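PDB 6VSS: arginase, mitochondrial from Medicago truncatula, which hydrolyses L-arginine to urea and L-ornithine, and agmatine to urea and putrescine, using two manganese ions per subunit in a homohexamer. Local coordinates for residues Ala177-Asp188 and Val261-Ser272; Arg249-Leu257 and Asp293-Gly303. One frame throughout, in Å; residues are numbered along the deposited sequence.

Contact 1 of 2, residues Ala177-Asp188 and Val261-Ser272; sequences AVDILHFDAHPD and VKGVYVSIDVDS. With MN (manganese (II) ion), chain I; MN (manganese (II) ion), chain J.
Asp269 OD2 bridges both metals, 2.1 Å from the manganese ion of chain I and 2.2 Å from that of chain J. Asp184 forms a second bridge, spending one oxygen on each: OD1 on the chain I ion, OD2 on the chain J ion. The two carboxylate planes are 63° apart, and the 2.7 Å between Asp184 OD1 and Asp269 OD2 reflects a shared metal, not a hydrogen bond. His186 ND1 and both oxygens of Asp271 join the chain I ion, the far nitrogen of the His186 ring being hydrogen-bonded, with Glu285 as partner. Asp188 OD2 and His160 ND1 complete the chain J ion; a water 2.2 Å from the former ion and 2.1 Å from the latter links them, as in the binuclear centre of arginases. A second shell fixes these ligands. His182 NE2 donates to the anti lone pair of Asp184 OD2 at 2.8 Å, and Ala185 N reaches Asp271 OD1 from above its carboxylate plane. Asp184 OD1 accepts from His186 N and Asp269 OD1 from Asp271 N, each closing an Asx turn.

The scaffold is a parallel ladder from Asp179–Val264 to Phe183–Ile268, its strand directions 24° apart. Asp179, Leu181 and Phe183 each donate and accept, as in Asp269 N to Phe183 O at 2.8 Å, which leads straight to the metal ligands. The Phe183 ring is swung back beside its own backbone N (chi1 -62°), where CD1 lies alongside Ile268 CG1 at 4.0 Å.

Strand 213-221 continues the sheet beyond 178-183, and 305-311 beyond 264-269. Helix 163-174 packs on the face carrying Tyr265 and Ser267; Ser267 OG hydrogen-bonds His160 NE2 and Asp309 OD1. Helix 291-300 covers the face of Leu181 and Phe183.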
loop_
_atom_site.group_PDB
_atom_site.type_symbol
_atom_site.label_atom_id
_atom_site.label_comp_id
_atom_site.label_asym_id
_atom_site.label_seq_id
_atom_site.Cartn_x
_atom_site.Cartn_y
_atom_site.Cartn_z
ATOM N N ALA B 177 -36.831 1.808 -28.879
ATOM C CA ALA B 177 -36.051 2.636 -27.943
ATOM C C ALA B 177 -36.143 2.023 -26.539
ATOM O O ALA B 177 -37.085 1.261 -26.261
ATOM C CB ALA B 177 -36.546 4.040 -27.974
ATOM N N VAL B 178 -35.168 2.295 -25.699
ATOM C CA VAL B 178 -35.217 1.898 -24.278
ATOM C C VAL B 178 -35.078 3.201 -23.513
ATOM O O VAL B 178 -34.637 4.197 -24.130
ATOM C CB VAL B 178 -34.106 0.868 -23.937
ATOM C CG1 VAL B 178 -34.270 -0.389 -24.749
ATOM C CG2 VAL B 178 -32.707 1.412 -24.145
ATOM N N ASP B 179 -35.448 3.220 -22.238
ATOM C CA ASP B 179 -35.071 4.336 -21.328
ATOM C C ASP B 179 -33.803 3.880 -20.628
ATOM O O ASP B 179 -33.723 2.704 -20.390
ATOM C CB ASP B 179 -36.179 4.685 -20.334
ATOM C CG ASP B 179 -37.426 5.362 -20.911
ATOM O OD1 ASP B 179 -37.348 5.945 -22.022
ATOM O OD2 ASP B 179 -38.472 5.338 -20.216
ATOM N N ILE B 180 -32.901 4.799 -20.287
ATOM C CA ILE B 180 -31.624 4.467 -19.612
ATOM C C ILE B 180 -31.507 5.206 -18.289
ATOM O O ILE B 180 -31.772 6.394 -18.206
ATOM C CB ILE B 180 -30.418 4.741 -20.510
ATOM C CG1 ILE B 180 -30.503 3.982 -21.836
ATOM C CG2 ILE B 180 -29.121 4.473 -19.737
ATOM C CD1 ILE B 180 -29.365 4.268 -22.745
ATOM N N LEU B 181 -31.106 4.466 -17.283
ATOM C CA LEU B 181 -30.688 5.001 -15.984
ATOM C C LEU B 181 -29.190 4.794 -15.974
ATOM O O LEU B 181 -28.780 3.638 -16.169
ATOM C CB LEU B 181 -31.332 4.207 -14.854
ATOM C CG LEU B 181 -30.780 4.571 -13.481
ATOM C CD1 LEU B 181 -30.940 6.053 -13.209
ATOM C CD2 LEU B 181 -31.489 3.717 -12.427
ATOM N N HIS B 182 -28.440 5.890 -15.876
ATOM C CA HIS B 182 -26.986 5.922 -16.103
ATOM C C HIS B 182 -26.380 6.555 -14.863
ATOM O O HIS B 182 -26.685 7.736 -14.597
ATOM C CB HIS B 182 -26.713 6.626 -17.423
ATOM C CG HIS B 182 -25.297 7.078 -17.627
ATOM N ND1 HIS B 182 -24.992 8.262 -18.290
ATOM C CD2 HIS B 182 -24.120 6.486 -17.338
ATOM C CE1 HIS B 182 -23.680 8.359 -18.404
ATOM N NE2 HIS B 182 -23.127 7.290 -17.799
ATOM N N PHE B 183 -25.585 5.802 -14.123
ATOM C CA PHE B 183 -24.775 6.305 -12.984
ATOM C C PHE B 183 -23.374 6.625 -13.484
ATOM O O PHE B 183 -22.719 5.775 -14.057
ATOM C CB PHE B 183 -24.727 5.292 -11.848
ATOM C CG PHE B 183 -26.074 4.985 -11.249
ATOM C CD1 PHE B 183 -26.837 3.925 -11.723
ATOM C CD2 PHE B 183 -26.540 5.664 -10.135
ATOM C CE1 PHE B 183 -28.056 3.588 -11.150
ATOM C CE2 PHE B 183 -27.783 5.347 -9.578
ATOM C CZ PHE B 183 -28.537 4.330 -10.105
ATOM N N ASP B 184 -22.925 7.839 -13.232
ATOM C CA ASP B 184 -21.589 8.257 -13.701
ATOM C C ASP B 184 -21.154 9.546 -12.993
ATOM O O ASP B 184 -22.011 10.340 -12.699
ATOM C CB ASP B 184 -21.673 8.412 -15.209
ATOM C CG ASP B 184 -20.371 8.117 -15.915
ATOM O OD1 ASP B 184 -19.274 8.362 -15.352
ATOM O OD2 ASP B 184 -20.490 7.525 -16.966
ATOM N N ALA B 185 -19.863 9.776 -12.788
ATOM C CA ALA B 185 -19.319 11.130 -12.518
ATOM C C ALA B 185 -19.408 12.009 -13.778
ATOM O O ALA B 185 -19.451 13.277 -13.626
ATOM C CB ALA B 185 -17.909 11.048 -12.005
ATOM N N HIS B 186 -19.472 11.401 -14.966
ATOM C CA HIS B 186 -19.171 12.054 -16.265
ATOM C C HIS B 186 -20.344 11.816 -17.185
ATOM O O HIS B 186 -20.870 10.723 -17.230
ATOM C CB HIS B 186 -17.921 11.471 -16.949
ATOM C CG HIS B 186 -16.742 11.353 -16.049
ATOM N ND1 HIS B 186 -16.376 10.142 -15.413
ATOM C CD2 HIS B 186 -15.863 12.307 -15.648
ATOM C CE1 HIS B 186 -15.323 10.429 -14.629
ATOM N NE2 HIS B 186 -14.972 11.733 -14.770
ATOM N N PRO B 187 -20.881 12.840 -17.869
ATOM C CA PRO B 187 -22.042 12.590 -18.724
ATOM C C PRO B 187 -21.766 11.593 -19.863
ATOM O O PRO B 187 -22.718 11.074 -20.424
ATOM C CB PRO B 187 -22.425 13.984 -19.251
ATOM C CG PRO B 187 -21.818 14.969 -18.240
ATOM C CD PRO B 187 -20.563 14.276 -17.719
ATOM N N ASP B 188 -20.516 11.452 -20.292
ATOM C CA ASP B 188 -20.143 10.651 -21.481
ATOM C C ASP B 188 -20.979 11.050 -22.703
ATOM O O ASP B 188 -21.279 10.168 -23.499
ATOM C CB ASP B 188 -20.298 9.166 -21.207
ATOM C CG ASP B 188 -19.299 8.609 -20.206
ATOM O OD1 ASP B 188 -18.358 9.363 -19.851
ATOM O OD2 ASP B 188 -19.449 7.414 -19.855
ATOM N N VAL B 261 -41.978 2.280 -24.111
ATOM C CA VAL B 261 -40.874 1.922 -25.042
ATOM C C VAL B 261 -40.538 0.474 -24.728
ATOM O O VAL B 261 -41.314 -0.154 -24.026
ATOM C CB VAL B 261 -39.667 2.874 -24.955
ATOM C CG1 VAL B 261 -39.999 4.253 -25.473
ATOM C CG2 VAL B 261 -39.094 2.962 -23.538
ATOM N N LYS B 262 -39.434 -0.055 -25.222
ATOM C CA LYS B 262 -39.209 -1.516 -25.206
ATOM C C LYS B 262 -38.680 -1.941 -23.835
ATOM O O LYS B 262 -38.625 -3.148 -23.567
ATOM C CB LYS B 262 -38.291 -1.857 -26.376
ATOM C CG LYS B 262 -38.862 -1.505 -27.738
ATOM C CD LYS B 262 -40.206 -2.183 -27.943
ATOM C CE LYS B 262 -40.886 -1.882 -29.264
ATOM N NZ LYS B 262 -42.340 -2.168 -29.174
ATOM N N GLY B 263 -38.298 -1.000 -22.980
ATOM C CA GLY B 263 -37.879 -1.323 -21.609
ATOM C C GLY B 263 -36.761 -0.416 -21.142
ATOM O O GLY B 263 -36.562 0.679 -21.757
ATOM N N VAL B 264 -36.077 -0.872 -20.082
ATOM C CA VAL B 264 -35.126 -0.059 -19.281
ATOM C C VAL B 264 -33.745 -0.722 -19.319
ATOM O O VAL B 264 -33.635 -1.931 -18.975
ATOM C CB VAL B 264 -35.618 0.146 -17.833
ATOM C CG1 VAL B 264 -34.650 1.031 -17.049
ATOM C CG2 VAL B 264 -37.030 0.767 -17.803
ATOM N N TYR B 265 -32.722 0.064 -19.651
ATOM C CA TYR B 265 -31.291 -0.354 -19.573
ATOM C C TYR B 265 -30.592 0.418 -18.447
ATOM O O TYR B 265 -30.803 1.672 -18.377
ATOM C CB TYR B 265 -30.619 -0.097 -20.913
ATOM C CG TYR B 265 -29.201 -0.579 -20.949
ATOM C CD1 TYR B 265 -28.135 0.230 -20.557
ATOM C CD2 TYR B 265 -28.932 -1.867 -21.362
ATOM C CE1 TYR B 265 -26.826 -0.238 -20.619
ATOM C CE2 TYR B 265 -27.635 -2.321 -21.475
ATOM C CZ TYR B 265 -26.587 -1.525 -21.060
ATOM O OH TYR B 265 -25.339 -2.048 -21.144
ATOM N N VAL B 266 -29.827 -0.278 -17.602
ATOM C CA VAL B 266 -29.163 0.340 -16.414
ATOM C C VAL B 266 -27.647 0.271 -16.570
ATOM O O VAL B 266 -27.099 -0.805 -16.535
ATOM C CB VAL B 266 -29.598 -0.283 -15.085
ATOM C CG1 VAL B 266 -28.903 0.431 -13.927
ATOM C CG2 VAL B 266 -31.116 -0.219 -14.895
ATOM N N SER B 267 -26.995 1.407 -16.760
ATOM C CA SER B 267 -25.534 1.498 -16.973
ATOM C C SER B 267 -24.903 2.064 -15.696
ATOM O O SER B 267 -25.218 3.222 -15.315
ATOM C CB SER B 267 -25.263 2.345 -18.156
ATOM O OG SER B 267 -23.858 2.535 -18.317
ATOM N N ILE B 268 -24.096 1.296 -15.009
ATOM C CA ILE B 268 -23.415 1.780 -13.769
ATOM C C ILE B 268 -21.920 2.002 -14.053
ATOM O O ILE B 268 -21.154 0.982 -14.210
ATOM C CB ILE B 268 -23.664 0.823 -12.602
ATOM C CG1 ILE B 268 -25.135 0.360 -12.589
ATOM C CG2 ILE B 268 -23.196 1.499 -11.309
ATOM C CD1 ILE B 268 -25.579 -0.434 -11.398
ATOM N N ASP B 269 -21.490 3.274 -14.101
ATOM C CA ASP B 269 -20.042 3.597 -14.079
ATOM C C ASP B 269 -19.583 3.656 -12.605
ATOM O O ASP B 269 -20.172 4.377 -11.825
ATOM C CB ASP B 269 -19.781 4.826 -14.938
ATOM C CG ASP B 269 -18.318 5.246 -15.022
ATOM O OD1 ASP B 269 -17.572 4.871 -14.080
ATOM O OD2 ASP B 269 -17.993 6.057 -15.915
ATOM N N VAL B 270 -18.654 2.774 -12.214
ATOM C CA VAL B 270 -18.132 2.656 -10.816
ATOM C C VAL B 270 -17.627 4.035 -10.351
ATOM O O VAL B 270 -17.714 4.287 -9.144
ATOM C CB VAL B 270 -17.026 1.590 -10.708
ATOM C CG1 VAL B 270 -16.465 1.496 -9.275
ATOM C CG2 VAL B 270 -17.540 0.230 -11.150
ATOM N N ASP B 271 -17.155 4.896 -11.266
ATOM C CA ASP B 271 -16.648 6.250 -10.881
ATOM C C ASP B 271 -17.799 7.177 -10.528
ATOM O O ASP B 271 -17.435 8.205 -9.952
ATOM C CB ASP B 271 -15.681 6.944 -11.838
ATOM C CG ASP B 271 -16.253 7.458 -13.138
ATOM O OD1 ASP B 271 -17.445 7.611 -13.290
ATOM O OD2 ASP B 271 -15.466 7.623 -14.010
ATOM N N SER B 272 -19.071 6.771 -10.643
ATOM C CA SER B 272 -20.211 7.459 -9.992
ATOM C C SER B 272 -19.986 7.542 -8.478
ATOM O O SER B 272 -20.334 8.559 -7.868
ATOM C CB SER B 272 -21.543 6.836 -10.292
ATOM O OG SER B 272 -21.643 5.502 -9.817
HETATM MN MN MN I . -17.086 7.933 -15.518
HETATM MN MN MN J . -18.727 6.774 -17.909
HETATM O O HOH W 1 -17.371 8.305 -17.632
#

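Contact 2 of 2, residues Arg249-Leu257 and Asp293-Gly303; sequences RPILENLKL and DILNILQNLQG
Arg249 NH1 donates to Asp293 OD1 at 2.9 Å, a salt bridge with a nearly straight N-H...O angle of 163°. The oxygen lies close to the guanidinium plane and is approached on its syn side but from well out of the carboxylate plane; the two flat groups are only 22° apart. An extended chain from CG to NE carries the arginine across, while Asp293 OD2 takes the backbone N of Leu290. A lysine in place of Arg249 would bring no flat guanidinium to lie near-parallel to the carboxylate, and would probably leave Asp293 OD1 more weakly paired.

Beyond the helix ends the backbones join at a single bridge between Lys256 and Gln302. Gln302 N donates to Leu255 O at 3.0 Å, and Leu257 N to Gln302 O at 2.8 Å. Between helix and bridge, a water donates to Leu252 O and Ile297 O, each 2.7 Å from it, and accepts from Leu255 N, tying main-chain groups of both segments.

Leu252 CB meets Ile297 CD1 at 3.9 Å, and the CG2 branch of Ile297 faces Leu255 CD1. Leu301 turns CG away from its backbone N (chi1 173°), which brings CD1 against Leu255 CB at 3.7 Å and near Leu257 CG. Leu252 and Ile297 also pack on Val219 of strand 213-221, Leu255 and Leu257 on Leu181 of strand 178-183, placing both helices on one face of the parallel arginase sheet.

The helices thus meet directly through the salt bridge and the Leu252–Ile297 packing, while the chain after each adds two backbone bonds that hardly depend on side-chain identity and leucine contacts buried toward the sheet.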
loop_
_atom_site.group_PDB
_atom_site.type_symbol
_atom_site.label_atom_id
_atom_site.label_comp_id
_atom_site.label_asym_id
_atom_site.label_seq_id
_atom_site.Cartn_x
_atom_site.Cartn_y
_atom_site.Cartn_z
ATOM N N ARG B 249 -33.521 13.920 -4.321
ATOM C CA ARG B 249 -33.710 12.570 -3.690
ATOM C C ARG B 249 -35.119 12.054 -3.948
ATOM O O ARG B 249 -35.290 10.932 -4.413
ATOM C CB ARG B 249 -33.438 12.523 -2.189
ATOM C CG ARG B 249 -31.982 12.806 -1.875
ATOM C CD ARG B 249 -31.590 12.478 -0.460
ATOM N NE ARG B 249 -30.155 12.608 -0.264
ATOM C CZ ARG B 249 -29.212 11.753 -0.666
ATOM N NH1 ARG B 249 -29.497 10.663 -1.334
ATOM N NH2 ARG B 249 -27.952 11.998 -0.400
ATOM N N PRO B 250 -36.170 12.856 -3.683
ATOM C CA PRO B 250 -37.538 12.349 -3.777
ATOM C C PRO B 250 -37.873 11.835 -5.188
ATOM O O PRO B 250 -38.560 10.849 -5.308
ATOM C CB PRO B 250 -38.419 13.554 -3.400
ATOM C CG PRO B 250 -37.469 14.535 -2.711
ATOM C CD PRO B 250 -36.105 14.275 -3.317
ATOM N N ILE B 251 -37.347 12.454 -6.233
ATOM C CA ILE B 251 -37.625 12.000 -7.631
ATOM C C ILE B 251 -36.771 10.771 -7.904
ATOM O O ILE B 251 -37.205 9.891 -8.637
ATOM C CB ILE B 251 -37.318 13.096 -8.668
ATOM C CG1 ILE B 251 -37.954 14.430 -8.274
ATOM C CG2 ILE B 251 -37.761 12.665 -10.069
ATOM C CD1 ILE B 251 -39.455 14.397 -8.238
ATOM N N LEU B 252 -35.541 10.774 -7.424
ATOM C CA LEU B 252 -34.575 9.730 -7.855
ATOM C C LEU B 252 -34.956 8.417 -7.173
ATOM O O LEU B 252 -34.822 7.378 -7.820
ATOM C CB LEU B 252 -33.141 10.177 -7.536
ATOM C CG LEU B 252 -32.659 11.366 -8.354
ATOM C CD1 LEU B 252 -31.276 11.818 -7.895
ATOM C CD2 LEU B 252 -32.675 11.058 -9.844
ATOM N N GLU B 253 -35.459 8.491 -5.945
ATOM C CA GLU B 253 -35.988 7.337 -5.181
ATOM C C GLU B 253 -37.384 6.894 -5.648
ATOM O O GLU B 253 -38.006 6.111 -4.980
ATOM C CB GLU B 253 -35.976 7.697 -3.692
ATOM C CG GLU B 253 -34.567 7.928 -3.210
ATOM C CD GLU B 253 -34.515 8.134 -1.714
ATOM O OE1 GLU B 253 -35.586 8.397 -1.139
ATOM O OE2 GLU B 253 -33.413 8.049 -1.137
ATOM N N ASN B 254 -37.855 7.289 -6.807
ATOM C CA ASN B 254 -39.191 6.844 -7.267
ATOM C C ASN B 254 -39.279 6.935 -8.765
ATOM O O ASN B 254 -40.327 7.331 -9.255
ATOM C CB ASN B 254 -40.321 7.727 -6.746
ATOM C CG ASN B 254 -40.400 7.737 -5.234
ATOM O OD1 ASN B 254 -40.971 6.838 -4.621
ATOM N ND2 ASN B 254 -39.817 8.751 -4.633
ATOM N N LEU B 255 -38.227 6.573 -9.448
ATOM C CA LEU B 255 -38.189 6.604 -10.914
ATOM C C LEU B 255 -39.067 5.502 -11.475
ATOM O O LEU B 255 -39.108 4.403 -10.894
ATOM C CB LEU B 255 -36.747 6.393 -11.364
ATOM C CG LEU B 255 -35.813 7.561 -11.089
ATOM C CD1 LEU B 255 -34.378 7.119 -11.365
ATOM C CD2 LEU B 255 -36.220 8.742 -11.967
ATOM N N LYS B 256 -39.730 5.803 -12.583
ATOM C CA LYS B 256 -40.564 4.827 -13.311
ATOM C C LYS B 256 -40.206 4.953 -14.785
ATOM O O LYS B 256 -40.556 5.961 -15.411
ATOM C CB LYS B 256 -42.043 5.082 -13.015
ATOM C CG LYS B 256 -42.308 5.288 -11.524
ATOM C CD LYS B 256 -43.778 5.471 -11.031
ATOM C CE LYS B 256 -43.774 5.862 -9.568
ATOM N NZ LYS B 256 -45.095 5.664 -8.935
ATOM N N LEU B 257 -39.445 4.000 -15.291
ATOM C CA LEU B 257 -38.822 4.190 -16.619
ATOM C C LEU B 257 -39.430 3.169 -17.550
ATOM O O LEU B 257 -39.954 2.187 -17.057
ATOM C CB LEU B 257 -37.294 4.052 -16.551
ATOM C CG LEU B 257 -36.505 5.179 -15.862
ATOM C CD1 LEU B 257 -34.991 4.983 -16.050
ATOM C CD2 LEU B 257 -36.857 6.547 -16.386
ATOM N N ASP B 293 -26.565 5.164 -1.990
ATOM C CA ASP B 293 -27.392 6.040 -2.872
ATOM C C ASP B 293 -27.771 5.258 -4.136
ATOM O O ASP B 293 -28.931 5.258 -4.544
ATOM C CB ASP B 293 -26.636 7.298 -3.320
ATOM C CG ASP B 293 -26.416 8.354 -2.263
ATOM O OD1 ASP B 293 -27.383 8.744 -1.634
ATOM O OD2 ASP B 293 -25.284 8.807 -2.133
ATOM N N ILE B 294 -26.821 4.563 -4.739
ATOM C CA ILE B 294 -27.135 3.726 -5.938
ATOM C C ILE B 294 -28.197 2.665 -5.546
ATOM O O ILE B 294 -29.116 2.372 -6.370
ATOM C CB ILE B 294 -25.857 3.090 -6.508
ATOM C CG1 ILE B 294 -24.827 4.175 -6.859
ATOM C CG2 ILE B 294 -26.184 2.223 -7.716
ATOM C CD1 ILE B 294 -23.679 3.704 -7.675
ATOM N N LEU B 295 -28.086 2.066 -4.349
ATOM C CA LEU B 295 -28.988 0.941 -3.973
ATOM C C LEU B 295 -30.403 1.502 -3.759
ATOM O O LEU B 295 -31.376 0.854 -4.135
ATOM C CB LEU B 295 -28.481 0.235 -2.704
ATOM C CG LEU B 295 -27.183 -0.542 -2.855
ATOM C CD1 LEU B 295 -26.813 -1.306 -1.606
ATOM C CD2 LEU B 295 -27.250 -1.498 -4.012
ATOM N N ASN B 296 -30.518 2.658 -3.121
ATOM C CA ASN B 296 -31.840 3.317 -2.908
ATOM C C ASN B 296 -32.549 3.526 -4.256
ATOM O O ASN B 296 -33.745 3.155 -4.409
ATOM C CB ASN B 296 -31.675 4.633 -2.174
ATOM C CG ASN B 296 -31.235 4.443 -0.739
ATOM O OD1 ASN B 296 -31.328 3.349 -0.199
ATOM N ND2 ASN B 296 -30.760 5.500 -0.111
ATOM N N ILE B 297 -31.852 4.117 -5.209
ATOM C CA ILE B 297 -32.443 4.400 -6.542
ATOM C C ILE B 297 -32.817 3.074 -7.222
ATOM O O ILE B 297 -33.906 2.961 -7.844
ATOM C CB ILE B 297 -31.479 5.277 -7.358
ATOM C CG1 ILE B 297 -31.370 6.660 -6.699
ATOM C CG2 ILE B 297 -31.968 5.321 -8.793
ATOM C CD1 ILE B 297 -30.267 7.573 -7.194
ATOM N N LEU B 298 -31.965 2.070 -7.084
ATOM C CA LEU B 298 -32.085 0.835 -7.890
ATOM C C LEU B 298 -33.184 -0.033 -7.284
ATOM O O LEU B 298 -34.030 -0.592 -8.047
ATOM C CB LEU B 298 -30.707 0.166 -7.883
ATOM C CG LEU B 298 -30.484 -0.920 -8.908
ATOM C CD1 LEU B 298 -30.842 -0.448 -10.315
ATOM C CD2 LEU B 298 -29.046 -1.370 -8.829
ATOM N N GLN B 299 -33.219 -0.070 -5.953
ATOM C CA GLN B 299 -34.216 -0.822 -5.171
ATOM C C GLN B 299 -35.590 -0.216 -5.450
ATOM O O GLN B 299 -36.546 -0.966 -5.586
ATOM C CB GLN B 299 -33.803 -0.884 -3.687
ATOM C CG GLN B 299 -32.604 -1.818 -3.479
ATOM C CD GLN B 299 -32.027 -1.881 -2.076
ATOM O OE1 GLN B 299 -32.361 -1.069 -1.209
ATOM N NE2 GLN B 299 -31.152 -2.854 -1.834
ATOM N N ASN B 300 -35.679 1.082 -5.651
ATOM C CA ASN B 300 -36.968 1.782 -5.834
ATOM C C ASN B 300 -37.367 1.802 -7.315
ATOM O O ASN B 300 -38.516 2.046 -7.580
ATOM C CB ASN B 300 -36.896 3.191 -5.246
ATOM C CG ASN B 300 -37.119 3.215 -3.747
ATOM O OD1 ASN B 300 -38.215 2.906 -3.278
ATOM N ND2 ASN B 300 -36.110 3.588 -2.987
ATOM N N LEU B 301 -36.476 1.494 -8.250
ATOM C CA LEU B 301 -36.735 1.747 -9.700
ATOM C C LEU B 301 -37.854 0.839 -10.211
ATOM O O LEU B 301 -37.796 -0.344 -9.935
ATOM C CB LEU B 301 -35.477 1.492 -10.528
ATOM C CG LEU B 301 -35.686 1.567 -12.039
ATOM C CD1 LEU B 301 -35.857 3.003 -12.464
ATOM C CD2 LEU B 301 -34.514 0.940 -12.784
ATOM N N GLN B 302 -38.809 1.406 -10.951
ATOM C CA GLN B 302 -39.869 0.665 -11.668
ATOM C C GLN B 302 -39.562 0.682 -13.161
ATOM O O GLN B 302 -39.095 1.695 -13.698
ATOM C CB GLN B 302 -41.242 1.286 -11.348
ATOM C CG GLN B 302 -41.552 1.175 -9.859
ATOM C CD GLN B 302 -42.866 1.736 -9.388
ATOM O OE1 GLN B 302 -43.276 2.837 -9.745
ATOM N NE2 GLN B 302 -43.508 0.974 -8.528
ATOM N N GLY B 303 -39.899 -0.399 -13.820
ATOM C CA GLY B 303 -39.679 -0.579 -15.260
ATOM C C GLY B 303 -39.171 -1.982 -15.522
ATOM O O GLY B 303 -38.622 -2.653 -14.618
HETATM O O HOH W 2 -35.773 4.903 -8.198
#

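How the contacts relate
The segments alternate along the chain: 177-188, 249-257, 261-272, then 293-303, so helix 245-252 precedes strand 264-269 and helix 291-300 follows it. Contact 2 lies as a layer against the face of the strand pair of contact 1 that carries Asp179, Leu181, Phe183 and Val264, with centres 13 Å apart. The layers meet where Phe183 CZ touches Ile297 CG2 at 3.8 Å and Val264 CG2 approaches Leu257 O at 3.3 Å; nearer the metals, Ser272 OG packs on Ile294 CD1 at 3.5 Å. Contact 1 supplies manganese ligands directly, whereas contact 2 supplies none: the side chain of Ile297 is about 12 Å from that of Asp184.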